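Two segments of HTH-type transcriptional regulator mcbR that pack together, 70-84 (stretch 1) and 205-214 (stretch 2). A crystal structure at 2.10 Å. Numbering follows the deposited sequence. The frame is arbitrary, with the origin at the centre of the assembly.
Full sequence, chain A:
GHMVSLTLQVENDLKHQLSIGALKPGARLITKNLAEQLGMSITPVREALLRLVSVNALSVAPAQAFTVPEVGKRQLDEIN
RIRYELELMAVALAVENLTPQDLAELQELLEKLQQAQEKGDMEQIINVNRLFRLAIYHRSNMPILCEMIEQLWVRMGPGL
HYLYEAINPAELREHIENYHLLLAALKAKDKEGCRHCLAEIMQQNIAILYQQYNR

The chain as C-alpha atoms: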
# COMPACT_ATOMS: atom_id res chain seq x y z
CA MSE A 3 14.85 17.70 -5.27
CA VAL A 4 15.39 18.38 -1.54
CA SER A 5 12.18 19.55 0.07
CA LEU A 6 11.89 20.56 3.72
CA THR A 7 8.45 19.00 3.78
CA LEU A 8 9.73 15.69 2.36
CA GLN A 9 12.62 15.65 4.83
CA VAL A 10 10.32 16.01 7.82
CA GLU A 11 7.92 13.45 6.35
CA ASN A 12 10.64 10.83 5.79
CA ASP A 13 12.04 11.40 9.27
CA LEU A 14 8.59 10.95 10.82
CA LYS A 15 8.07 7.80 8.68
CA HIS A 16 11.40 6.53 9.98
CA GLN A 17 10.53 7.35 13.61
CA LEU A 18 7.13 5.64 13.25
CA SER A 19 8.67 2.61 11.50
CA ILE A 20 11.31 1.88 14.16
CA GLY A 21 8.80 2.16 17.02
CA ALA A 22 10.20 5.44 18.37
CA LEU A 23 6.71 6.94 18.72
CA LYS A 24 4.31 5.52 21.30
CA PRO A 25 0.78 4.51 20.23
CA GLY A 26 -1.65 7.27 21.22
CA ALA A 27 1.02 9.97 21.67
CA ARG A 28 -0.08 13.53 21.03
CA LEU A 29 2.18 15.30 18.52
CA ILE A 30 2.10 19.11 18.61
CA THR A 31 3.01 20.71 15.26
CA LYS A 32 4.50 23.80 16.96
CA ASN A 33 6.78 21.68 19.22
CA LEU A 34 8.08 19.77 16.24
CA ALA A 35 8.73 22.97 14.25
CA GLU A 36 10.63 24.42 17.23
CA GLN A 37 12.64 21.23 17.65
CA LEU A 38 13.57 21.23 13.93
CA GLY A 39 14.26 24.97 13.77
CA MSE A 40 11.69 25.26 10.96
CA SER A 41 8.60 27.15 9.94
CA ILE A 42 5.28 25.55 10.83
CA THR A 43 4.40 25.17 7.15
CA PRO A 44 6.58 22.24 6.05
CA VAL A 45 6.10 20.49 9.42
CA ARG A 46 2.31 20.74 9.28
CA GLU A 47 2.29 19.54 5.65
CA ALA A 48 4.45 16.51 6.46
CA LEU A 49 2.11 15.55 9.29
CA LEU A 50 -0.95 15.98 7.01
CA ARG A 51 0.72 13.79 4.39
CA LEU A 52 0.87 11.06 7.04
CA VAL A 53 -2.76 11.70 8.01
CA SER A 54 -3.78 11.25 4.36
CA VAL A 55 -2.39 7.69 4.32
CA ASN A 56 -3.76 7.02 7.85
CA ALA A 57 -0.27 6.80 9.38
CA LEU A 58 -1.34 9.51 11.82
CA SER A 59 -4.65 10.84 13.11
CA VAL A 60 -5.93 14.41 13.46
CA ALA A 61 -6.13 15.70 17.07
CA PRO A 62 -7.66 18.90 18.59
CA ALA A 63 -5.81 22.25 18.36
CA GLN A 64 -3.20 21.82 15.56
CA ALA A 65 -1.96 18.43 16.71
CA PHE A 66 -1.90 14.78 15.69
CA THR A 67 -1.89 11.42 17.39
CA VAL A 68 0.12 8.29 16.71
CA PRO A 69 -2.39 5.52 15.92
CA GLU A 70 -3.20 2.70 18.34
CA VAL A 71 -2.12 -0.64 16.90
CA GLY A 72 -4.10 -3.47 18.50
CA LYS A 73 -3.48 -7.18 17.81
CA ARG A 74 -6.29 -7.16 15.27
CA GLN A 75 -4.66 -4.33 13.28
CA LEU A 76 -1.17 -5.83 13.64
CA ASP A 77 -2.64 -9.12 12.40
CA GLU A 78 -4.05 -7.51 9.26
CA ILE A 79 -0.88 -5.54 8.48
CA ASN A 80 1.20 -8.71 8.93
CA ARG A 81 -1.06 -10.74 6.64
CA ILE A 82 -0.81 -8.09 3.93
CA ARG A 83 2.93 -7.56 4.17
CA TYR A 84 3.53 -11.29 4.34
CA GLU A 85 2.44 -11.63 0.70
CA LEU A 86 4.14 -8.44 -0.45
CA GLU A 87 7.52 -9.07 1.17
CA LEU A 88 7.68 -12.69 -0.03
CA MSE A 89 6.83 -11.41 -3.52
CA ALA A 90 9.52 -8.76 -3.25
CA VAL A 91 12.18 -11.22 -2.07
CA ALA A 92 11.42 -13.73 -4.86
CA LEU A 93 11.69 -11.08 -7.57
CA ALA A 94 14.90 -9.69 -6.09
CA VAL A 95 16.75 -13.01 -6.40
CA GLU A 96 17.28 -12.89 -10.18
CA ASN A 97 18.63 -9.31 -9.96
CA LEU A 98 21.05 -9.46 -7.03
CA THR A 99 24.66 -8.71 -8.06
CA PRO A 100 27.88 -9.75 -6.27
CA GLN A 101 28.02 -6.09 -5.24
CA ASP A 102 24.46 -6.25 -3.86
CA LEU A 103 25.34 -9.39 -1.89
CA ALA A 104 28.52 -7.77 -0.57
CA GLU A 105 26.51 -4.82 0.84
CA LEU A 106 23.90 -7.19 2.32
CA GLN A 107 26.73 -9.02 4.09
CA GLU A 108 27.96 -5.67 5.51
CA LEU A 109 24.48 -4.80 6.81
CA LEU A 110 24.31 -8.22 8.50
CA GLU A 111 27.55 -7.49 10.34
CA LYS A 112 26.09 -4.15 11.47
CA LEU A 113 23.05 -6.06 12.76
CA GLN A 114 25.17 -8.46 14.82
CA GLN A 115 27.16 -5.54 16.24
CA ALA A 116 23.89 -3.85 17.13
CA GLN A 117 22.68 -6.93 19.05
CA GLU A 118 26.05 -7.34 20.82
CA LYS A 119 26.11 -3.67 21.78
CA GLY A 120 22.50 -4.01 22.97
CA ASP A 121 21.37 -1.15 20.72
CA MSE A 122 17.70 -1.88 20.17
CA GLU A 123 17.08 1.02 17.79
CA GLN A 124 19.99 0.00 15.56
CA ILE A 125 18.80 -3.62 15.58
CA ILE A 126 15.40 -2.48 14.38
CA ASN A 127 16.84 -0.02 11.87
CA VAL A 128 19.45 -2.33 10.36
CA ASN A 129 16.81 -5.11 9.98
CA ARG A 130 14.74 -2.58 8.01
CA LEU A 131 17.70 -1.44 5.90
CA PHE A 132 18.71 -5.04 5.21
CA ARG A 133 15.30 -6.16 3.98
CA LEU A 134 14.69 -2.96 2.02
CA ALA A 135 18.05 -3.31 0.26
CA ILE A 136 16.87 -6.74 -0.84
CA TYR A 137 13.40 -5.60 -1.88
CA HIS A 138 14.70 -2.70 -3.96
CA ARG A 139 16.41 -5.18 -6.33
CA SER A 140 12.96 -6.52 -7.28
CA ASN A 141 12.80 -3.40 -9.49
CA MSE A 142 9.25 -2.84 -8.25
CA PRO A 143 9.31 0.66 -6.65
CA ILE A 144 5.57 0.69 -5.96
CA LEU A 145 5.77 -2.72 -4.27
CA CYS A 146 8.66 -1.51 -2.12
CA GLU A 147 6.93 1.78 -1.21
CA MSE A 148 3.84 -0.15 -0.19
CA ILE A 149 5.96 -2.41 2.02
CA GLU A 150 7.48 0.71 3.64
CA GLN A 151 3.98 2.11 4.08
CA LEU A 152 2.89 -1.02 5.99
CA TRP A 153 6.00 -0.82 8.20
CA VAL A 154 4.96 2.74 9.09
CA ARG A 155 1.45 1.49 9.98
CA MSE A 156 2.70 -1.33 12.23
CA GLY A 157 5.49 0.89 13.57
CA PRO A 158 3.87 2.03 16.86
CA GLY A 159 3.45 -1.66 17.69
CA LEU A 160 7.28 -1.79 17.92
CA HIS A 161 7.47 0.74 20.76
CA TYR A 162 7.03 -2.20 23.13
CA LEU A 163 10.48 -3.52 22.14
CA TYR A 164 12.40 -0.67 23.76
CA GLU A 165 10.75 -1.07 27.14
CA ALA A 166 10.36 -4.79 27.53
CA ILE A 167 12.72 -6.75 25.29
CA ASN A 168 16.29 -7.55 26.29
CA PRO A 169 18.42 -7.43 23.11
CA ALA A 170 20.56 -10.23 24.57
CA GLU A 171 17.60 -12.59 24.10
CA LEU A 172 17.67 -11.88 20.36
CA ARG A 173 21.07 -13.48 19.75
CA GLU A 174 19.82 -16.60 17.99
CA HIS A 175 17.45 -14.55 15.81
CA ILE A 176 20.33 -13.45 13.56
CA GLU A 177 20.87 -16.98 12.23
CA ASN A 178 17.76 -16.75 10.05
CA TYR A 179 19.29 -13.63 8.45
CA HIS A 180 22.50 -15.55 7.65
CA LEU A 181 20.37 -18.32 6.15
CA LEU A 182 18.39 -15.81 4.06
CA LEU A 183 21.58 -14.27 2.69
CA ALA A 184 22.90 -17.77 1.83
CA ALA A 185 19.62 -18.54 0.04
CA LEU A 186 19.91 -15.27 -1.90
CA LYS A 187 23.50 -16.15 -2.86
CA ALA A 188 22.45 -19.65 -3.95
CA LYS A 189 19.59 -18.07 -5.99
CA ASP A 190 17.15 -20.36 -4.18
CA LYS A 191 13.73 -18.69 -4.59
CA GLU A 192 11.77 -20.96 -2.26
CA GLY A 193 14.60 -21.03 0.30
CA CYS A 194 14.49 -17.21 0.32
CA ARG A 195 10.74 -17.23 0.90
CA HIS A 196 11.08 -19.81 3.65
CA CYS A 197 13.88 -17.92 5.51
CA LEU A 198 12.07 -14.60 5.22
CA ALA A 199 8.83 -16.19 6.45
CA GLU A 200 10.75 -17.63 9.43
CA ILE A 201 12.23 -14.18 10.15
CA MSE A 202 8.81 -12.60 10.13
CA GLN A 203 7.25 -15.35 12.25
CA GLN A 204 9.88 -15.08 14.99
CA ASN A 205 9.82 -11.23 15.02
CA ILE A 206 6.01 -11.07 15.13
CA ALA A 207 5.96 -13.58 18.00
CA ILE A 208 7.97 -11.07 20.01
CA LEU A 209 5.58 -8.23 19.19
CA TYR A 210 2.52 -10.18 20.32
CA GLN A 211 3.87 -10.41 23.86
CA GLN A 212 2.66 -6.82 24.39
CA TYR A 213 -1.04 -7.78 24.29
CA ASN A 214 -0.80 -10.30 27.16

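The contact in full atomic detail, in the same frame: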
# COMPACT_ATOMS: atom_id res chain seq x y z
N GLU A 70 -3.23 3.87 17.47
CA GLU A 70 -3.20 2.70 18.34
C GLU A 70 -3.14 1.48 17.45
O GLU A 70 -3.89 1.40 16.48
CB GLU A 70 -4.46 2.61 19.21
CG GLU A 70 -4.76 3.83 20.07
CD GLU A 70 -3.87 3.91 21.30
OE1 GLU A 70 -3.16 2.94 21.60
OE2 GLU A 70 -3.90 4.97 21.98
N VAL A 71 -2.19 0.58 17.69
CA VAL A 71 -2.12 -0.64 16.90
C VAL A 71 -2.43 -1.87 17.77
O VAL A 71 -1.54 -2.43 18.41
CB VAL A 71 -0.74 -0.77 16.21
CG1 VAL A 71 -0.66 -2.02 15.34
CG2 VAL A 71 -0.47 0.49 15.38
N GLY A 72 -3.69 -2.29 17.76
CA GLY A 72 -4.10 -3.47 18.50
C GLY A 72 -3.68 -4.73 17.76
O GLY A 72 -3.23 -4.64 16.62
N LYS A 73 -3.86 -5.89 18.40
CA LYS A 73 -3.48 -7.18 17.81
C LYS A 73 -4.20 -7.40 16.48
O LYS A 73 -3.63 -7.91 15.52
CB LYS A 73 -3.80 -8.32 18.79
CG LYS A 73 -3.37 -9.71 18.27
CD LYS A 73 -3.86 -10.82 19.17
CE LYS A 73 -3.07 -10.88 20.46
NZ LYS A 73 -3.37 -12.09 21.27
N ARG A 74 -5.47 -7.03 16.46
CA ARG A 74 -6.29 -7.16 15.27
C ARG A 74 -5.69 -6.38 14.09
O ARG A 74 -5.60 -6.90 12.97
CB ARG A 74 -7.71 -6.67 15.56
CG ARG A 74 -8.56 -6.49 14.33
CD ARG A 74 -9.14 -7.82 13.89
NE ARG A 74 -10.29 -8.20 14.70
CZ ARG A 74 -11.55 -8.04 14.33
NH1 ARG A 74 -11.83 -7.50 13.15
NH2 ARG A 74 -12.53 -8.42 15.13
N GLN A 75 -5.25 -5.15 14.34
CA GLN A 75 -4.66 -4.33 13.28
C GLN A 75 -3.28 -4.86 12.89
O GLN A 75 -2.94 -4.91 11.70
CB GLN A 75 -4.57 -2.87 13.70
CG GLN A 75 -5.92 -2.16 13.80
CD GLN A 75 -6.74 -2.64 14.99
OE1 GLN A 75 -6.23 -2.72 16.11
NE2 GLN A 75 -8.00 -3.00 14.75
N LEU A 76 -2.48 -5.25 13.90
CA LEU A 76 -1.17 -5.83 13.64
C LEU A 76 -1.31 -7.11 12.83
O LEU A 76 -0.52 -7.37 11.92
CB LEU A 76 -0.42 -6.13 14.94
CG LEU A 76 0.99 -6.71 14.77
CD1 LEU A 76 1.91 -5.75 14.00
CD2 LEU A 76 1.60 -7.14 16.11
N ASP A 77 -2.33 -7.90 13.16
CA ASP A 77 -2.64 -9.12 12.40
C ASP A 77 -2.86 -8.82 10.92
O ASP A 77 -2.27 -9.46 10.04
CB ASP A 77 -3.92 -9.78 12.94
CG ASP A 77 -3.66 -10.71 14.12
OD1 ASP A 77 -2.50 -10.82 14.55
OD2 ASP A 77 -4.63 -11.32 14.62
N GLU A 78 -3.74 -7.87 10.65
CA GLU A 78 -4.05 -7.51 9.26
C GLU A 78 -2.85 -7.00 8.48
O GLU A 78 -2.60 -7.41 7.33
CB GLU A 78 -5.18 -6.48 9.22
CG GLU A 78 -5.50 -6.05 7.80
CD GLU A 78 -6.64 -5.04 7.73
OE1 GLU A 78 -7.17 -4.64 8.78
OE2 GLU A 78 -7.00 -4.65 6.60
N ILE A 79 -2.10 -6.09 9.09
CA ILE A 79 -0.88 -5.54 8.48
C ILE A 79 0.12 -6.65 8.19
O ILE A 79 0.75 -6.67 7.12
CB ILE A 79 -0.22 -4.49 9.40
CG1 ILE A 79 -1.13 -3.26 9.50
CG2 ILE A 79 1.18 -4.11 8.89
CD1 ILE A 79 -0.72 -2.27 10.59
N ASN A 80 0.28 -7.58 9.13
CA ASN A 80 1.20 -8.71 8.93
C ASN A 80 0.77 -9.63 7.79
O ASN A 80 1.60 -10.07 7.00
CB ASN A 80 1.33 -9.52 10.22
CG ASN A 80 2.20 -8.83 11.23
OD1 ASN A 80 3.10 -8.07 10.87
ND2 ASN A 80 1.94 -9.08 12.51
N ARG A 81 -0.53 -9.89 7.70
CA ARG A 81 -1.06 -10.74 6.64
C ARG A 81 -0.82 -10.11 5.27
O ARG A 81 -0.42 -10.79 4.33
CB ARG A 81 -2.54 -11.02 6.85
CG ARG A 81 -2.81 -11.84 8.10
CD ARG A 81 -4.29 -11.96 8.39
NE ARG A 81 -4.96 -12.82 7.43
CZ ARG A 81 -6.19 -13.28 7.59
NH1 ARG A 81 -6.88 -12.95 8.66
NH2 ARG A 81 -6.72 -14.07 6.66
N ILE A 82 -1.04 -8.80 5.18
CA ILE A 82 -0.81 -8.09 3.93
C ILE A 82 0.67 -8.09 3.57
O ILE A 82 1.06 -8.45 2.46
CB ILE A 82 -1.32 -6.63 3.98
CG1 ILE A 82 -2.82 -6.58 4.30
CG2 ILE A 82 -1.04 -5.93 2.64
CD1 ILE A 82 -3.34 -5.19 4.65
N ARG A 83 1.52 -7.70 4.50
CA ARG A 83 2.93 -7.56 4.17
C ARG A 83 3.60 -8.91 3.97
O ARG A 83 4.61 -9.01 3.29
CB ARG A 83 3.64 -6.77 5.25
CG ARG A 83 3.85 -7.55 6.53
CD ARG A 83 4.45 -6.62 7.56
NE ARG A 83 4.79 -7.30 8.81
CZ ARG A 83 6.01 -7.74 9.11
NH1 ARG A 83 7.02 -7.58 8.25
NH2 ARG A 83 6.21 -8.32 10.28
N TYR A 84 3.03 -9.94 4.57
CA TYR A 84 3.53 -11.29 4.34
C TYR A 84 3.59 -11.57 2.84
O TYR A 84 4.66 -11.88 2.32
CB TYR A 84 2.64 -12.32 5.04
CG TYR A 84 3.07 -13.76 4.85
CD1 TYR A 84 4.04 -14.34 5.67
CD2 TYR A 84 2.51 -14.53 3.85
CE1 TYR A 84 4.42 -15.68 5.49
CE2 TYR A 84 2.88 -15.86 3.66
CZ TYR A 84 3.83 -16.43 4.48
OH TYR A 84 4.18 -17.75 4.27
N ASN A 205 9.85 -12.64 14.60
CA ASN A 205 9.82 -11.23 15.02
C ASN A 205 8.42 -10.82 15.49
O ASN A 205 8.25 -10.10 16.48
CB ASN A 205 10.32 -10.30 13.89
CG ASN A 205 11.82 -10.45 13.62
OD1 ASN A 205 12.54 -11.06 14.40
ND2 ASN A 205 12.30 -9.85 12.53
N ILE A 206 7.41 -11.30 14.78
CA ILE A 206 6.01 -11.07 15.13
C ILE A 206 5.67 -11.69 16.49
O ILE A 206 4.95 -11.09 17.30
CB ILE A 206 5.07 -11.66 14.03
CG1 ILE A 206 5.12 -10.80 12.76
CG2 ILE A 206 3.63 -11.77 14.49
CD1 ILE A 206 4.48 -11.49 11.55
N ALA A 207 6.20 -12.88 16.74
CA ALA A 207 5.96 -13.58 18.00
C ALA A 207 6.39 -12.72 19.18
O ALA A 207 5.75 -12.69 20.23
CB ALA A 207 6.70 -14.92 18.00
N ILE A 208 7.50 -12.00 19.00
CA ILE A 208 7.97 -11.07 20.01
C ILE A 208 7.00 -9.90 20.20
O ILE A 208 6.72 -9.50 21.33
CB ILE A 208 9.36 -10.52 19.63
CG1 ILE A 208 10.34 -11.68 19.45
CG2 ILE A 208 9.87 -9.55 20.70
CD1 ILE A 208 11.69 -11.24 18.96
N LEU A 209 6.48 -9.37 19.10
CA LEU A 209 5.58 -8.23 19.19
C LEU A 209 4.29 -8.58 19.91
O LEU A 209 3.75 -7.74 20.62
CB LEU A 209 5.24 -7.68 17.80
CG LEU A 209 6.38 -7.08 16.99
CD1 LEU A 209 5.84 -6.44 15.73
CD2 LEU A 209 7.15 -6.05 17.85
N TYR A 210 3.81 -9.81 19.74
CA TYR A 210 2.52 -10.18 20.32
C TYR A 210 2.56 -10.26 21.83
O TYR A 210 1.52 -10.22 22.48
CB TYR A 210 2.03 -11.52 19.76
CG TYR A 210 1.32 -11.39 18.45
CD1 TYR A 210 1.77 -10.51 17.49
CD2 TYR A 210 0.20 -12.16 18.15
CE1 TYR A 210 1.15 -10.38 16.28
CE2 TYR A 210 -0.44 -12.05 16.92
CZ TYR A 210 0.05 -11.15 15.99
OH TYR A 210 -0.53 -10.99 14.75
N GLN A 211 3.76 -10.32 22.41
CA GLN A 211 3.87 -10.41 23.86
C GLN A 211 3.26 -9.16 24.54
O GLN A 211 2.91 -9.20 25.71
CB GLN A 211 5.33 -10.55 24.29
CG GLN A 211 6.07 -11.78 23.77
CD GLN A 211 7.56 -11.76 24.14
OE1 GLN A 211 8.04 -10.84 24.81
NE2 GLN A 211 8.30 -12.77 23.68
N GLN A 212 3.11 -8.07 23.79
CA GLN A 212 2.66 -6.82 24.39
C GLN A 212 1.16 -6.80 24.70
O GLN A 212 0.71 -5.98 25.50
CB GLN A 212 2.99 -5.63 23.49
CG GLN A 212 2.11 -5.48 22.25
CD GLN A 212 2.68 -4.46 21.27
OE1 GLN A 212 2.50 -3.25 21.43
NE2 GLN A 212 3.37 -4.96 20.25
N TYR A 213 0.41 -7.74 24.12
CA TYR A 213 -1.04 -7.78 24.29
C TYR A 213 -1.48 -8.72 25.42
O TYR A 213 -2.67 -8.81 25.74
CB TYR A 213 -1.72 -8.18 22.97
CG TYR A 213 -1.35 -7.30 21.81
CD1 TYR A 213 -1.78 -5.97 21.75
CD2 TYR A 213 -0.61 -7.80 20.74
CE1 TYR A 213 -1.44 -5.15 20.67
CE2 TYR A 213 -0.28 -6.99 19.66
CZ TYR A 213 -0.69 -5.67 19.63
OH TYR A 213 -0.35 -4.87 18.57
N ASN A 214 -0.52 -9.42 26.03
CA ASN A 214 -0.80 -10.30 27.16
C ASN A 214 -1.37 -9.54 28.36
O ASN A 214 -0.96 -8.42 28.63
CB ASN A 214 0.47 -11.04 27.59
CG ASN A 214 0.85 -12.15 26.63
OD1 ASN A 214 -0.01 -12.72 25.96
ND2 ASN A 214 2.14 -12.47 26.56
O HOH W 1 0.83 -1.53 19.75
O HOH W 2 -0.92 -11.53 23.24

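How do the two segments lie against each other? Helix 73-84 and helix 205-210, which begins earlier in the chain, run nearly antiparallel, with 169° between their directions and axes 11.7 Å apart at closest approach. The start of helix 73-84 therefore lies beside the later residues of the second segment: Lys 73 lies nearest Tyr 213, with 7.0 Å between their CA atoms, while Asn 80 lies nearest Ile 206, with 8.2 Å between theirs. At that spacing the gap must be filled by side chains, and two tyrosines do much of the filling.

What hollow receives Tyr 210? Its side chain fits as a knob among Lys 73, Leu 76, Asp 77 and Asn 80, four residues spaced as neighbours on a helix surface. The CA-to-CB bond of Tyr 210 points sideways, and the long ring carries the end of the side chain in toward the hollow. Leu 76 forms the tightest apolar wall, its CD2 3.3 Å from Tyr 210 CE1, and Lys 73 CG lies 4.0 Å from Tyr 210 CE2. At the far end of the ring the model places Asp 77 OD1 only 2.0 Å from Tyr 210 OH, too close to be read as a reliable interaction.

How does Tyr 213 fit where helix 73-84 begins? It covers the first turn with one face of its ring: Lys 73 CB sits over that face, 3.8 Å from the ring centroid and 14° off the normal, a CH-pi contact. The hydroxyl reaches past Gly 72, and Tyr 213 OH donates a 2.7 Å hydrogen bond to Val 71 O. That carbonyl also accepts from a water, 2.9 Å from Val 71 O, which donates in turn to Gln 212 OE1 at 2.9 Å. At the ring edge, Leu 76 CD2 lies 4.0 Å from Tyr 213 CE2. The same methyl carbon is 4.0 Å from Leu 209 CB, so the end of Leu 76 is a bump shared by both tyrosines and the leucine.

What does Ile 206 press against at the other end? It points toward helix 73-84 and meets a polar surface: Ile 206 CD1 lies 3.5 Å from Asn 80 CG, and Ile 206 CG1 lies 3.7 Å from Arg 83 NH2. This surface is braced from within, because Asn 80 OD1 accepts hydrogen bonds from Arg 83 NE at 2.8 Å and from Arg 83 NH2 at 3.2 Å. The isoleucine thus packs on two side chains already tied together.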